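Local coordinates for protein molybdopterin biosynthesis enzyme, MoaB (Thermus thermophilus, PDB 3MCH) that probably binds molybdopterin and takes part in molybdenum cofactor biosynthesis, at residues 70-75 / 111-116. Residues are numbered along the deposited sequence; the frame is centred on the assembly and turned at random.
Sequences GGTGLA and ALSRGV
Thr72 meets the 111-116 segment through both backbone and side chain. Its carbonyl O accepts a nearly straight bond from Arg114 N (2.9 Å, 166°), while its OG1 lies 3.1 Å from Ser113 OG, a hydrogen bond either hydroxyl could donate. Serine suits its place because OG, held anti to its own backbone N (chi1 -179°), also accepts from Gly115 N at 3.3 Å, forming an ST turn. An alanine in place of Ser113 would probably leave Thr72 OG1 and Gly115 N without this shared partner and weaken the turn. Threonine also supplies a methyl: CG2 comes within 3.9 Å of Gly115 CA, where a side chain would crowd it.

A water bridges Gly73 O to Arg114 NH1 in the guanidinium plane. The long arginine also reaches Glu82 by a salt bridge and Glu91 O of the second subunit by a hydrogen bond. Apolar contact comes chiefly from branched Leu74, which crosses Leu112 at about a right angle, CD1 lying 4.1 Å from Leu112 CB, and also touches aliphatic Arg114 CG.

Residues 70-73 form the Gly-Gly-Thr-Gly motif after strand 65-69, characteristic of the MogA/MoaB family and, as in relatives, probably part of the molybdopterin-binding site.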
loop_
_atom_site.group_PDB
_atom_site.type_symbol
_atom_site.label_atom_id
_atom_site.label_comp_id
_atom_site.label_asym_id
_atom_site.label_seq_id
_atom_site.Cartn_x
_atom_site.Cartn_y
_atom_site.Cartn_z
ATOM N N GLY B 70 -17.785 -7.264 2.484
ATOM C CA GLY B 70 -18.050 -8.043 1.281
ATOM C C GLY B 70 -17.695 -7.361 -0.032
ATOM O O GLY B 70 -17.565 -6.136 -0.095
ATOM N N GLY B 71 -17.544 -8.165 -1.086
ATOM C CA GLY B 71 -17.229 -7.636 -2.403
ATOM C C GLY B 71 -15.812 -7.123 -2.581
ATOM O O GLY B 71 -15.556 -6.297 -3.456
ATOM N N THR B 72 -14.888 -7.614 -1.763
ATOM C CA THR B 72 -13.495 -7.179 -1.839
ATOM C C THR B 72 -12.567 -8.276 -2.353
ATOM O O THR B 72 -11.345 -8.098 -2.377
ATOM C CB THR B 72 -12.967 -6.738 -0.458
ATOM O OG1 THR B 72 -12.912 -7.869 0.418
ATOM C CG2 THR B 72 -13.877 -5.676 0.147
ATOM N N GLY B 73 -13.146 -9.399 -2.766
ATOM C CA GLY B 73 -12.350 -10.511 -3.258
ATOM C C GLY B 73 -11.806 -10.338 -4.664
ATOM O O GLY B 73 -11.912 -9.269 -5.262
ATOM N N LEU B 74 -11.224 -11.410 -5.193
ATOM C CA LEU B 74 -10.648 -11.398 -6.532
ATOM C C LEU B 74 -11.660 -11.728 -7.626
ATOM O O LEU B 74 -11.337 -11.670 -8.815
ATOM C CB LEU B 74 -9.470 -12.376 -6.597
ATOM C CG LEU B 74 -8.108 -11.872 -6.106
ATOM C CD1 LEU B 74 -8.260 -11.040 -4.845
ATOM C CD2 LEU B 74 -7.191 -13.065 -5.863
ATOM N N ALA B 75 -12.880 -12.070 -7.228
ATOM C CA ALA B 75 -13.927 -12.398 -8.189
ATOM C C ALA B 75 -14.316 -11.158 -8.987
ATOM O O ALA B 75 -14.402 -10.056 -8.441
ATOM C CB ALA B 75 -15.147 -12.959 -7.468
ATOM N N ALA B 111 -4.679 -11.592 2.980
ATOM C CA ALA B 111 -3.905 -10.735 2.086
ATOM C C ALA B 111 -4.559 -10.519 0.725
ATOM O O ALA B 111 -4.176 -9.612 -0.014
ATOM C CB ALA B 111 -2.504 -11.314 1.898
ATOM N N LEU B 112 -5.547 -11.342 0.386
ATOM C CA LEU B 112 -6.207 -11.223 -0.909
ATOM C C LEU B 112 -7.305 -10.169 -0.984
ATOM O O LEU B 112 -7.848 -9.913 -2.058
ATOM C CB LEU B 112 -6.769 -12.583 -1.336
ATOM C CG LEU B 112 -5.723 -13.684 -1.525
ATOM C CD1 LEU B 112 -6.409 -14.952 -1.993
ATOM C CD2 LEU B 112 -4.678 -13.244 -2.540
ATOM N N SER B 113 -7.636 -9.556 0.149
ATOM C CA SER B 113 -8.670 -8.528 0.160
ATOM C C SER B 113 -8.190 -7.259 -0.530
ATOM O O SER B 113 -7.104 -6.762 -0.245
ATOM C CB SER B 113 -9.074 -8.194 1.598
ATOM O OG SER B 113 -10.084 -7.207 1.606
ATOM N N ARG B 114 -9.016 -6.734 -1.431
ATOM C CA ARG B 114 -8.691 -5.520 -2.158
ATOM C C ARG B 114 -9.398 -4.332 -1.515
ATOM O O ARG B 114 -9.433 -3.241 -2.077
ATOM C CB ARG B 114 -9.128 -5.651 -3.620
ATOM C CG ARG B 114 -8.557 -6.871 -4.329
ATOM C CD ARG B 114 -9.012 -6.923 -5.784
ATOM N NE ARG B 114 -8.634 -5.709 -6.499
ATOM C CZ ARG B 114 -9.450 -4.688 -6.741
ATOM N NH1 ARG B 114 -10.712 -4.725 -6.333
ATOM N NH2 ARG B 114 -8.996 -3.620 -7.382
ATOM N N GLY B 115 -9.966 -4.549 -0.335
ATOM C CA GLY B 115 -10.674 -3.475 0.338
ATOM C C GLY B 115 -9.811 -2.250 0.556
ATOM O O GLY B 115 -8.621 -2.370 0.863
ATOM N N VAL B 116 -10.398 -1.071 0.370
ATOM C CA VAL B 116 -9.670 0.174 0.581
ATOM C C VAL B 116 -10.179 0.856 1.848
ATOM O O VAL B 116 -11.134 0.392 2.486
ATOM C CB VAL B 116 -9.833 1.159 -0.613
ATOM C CG1 VAL B 116 -9.330 0.510 -1.897
ATOM C CG2 VAL B 116 -11.289 1.577 -0.767
HETATM O O HOH W 1 -12.511 -6.600 -5.206
#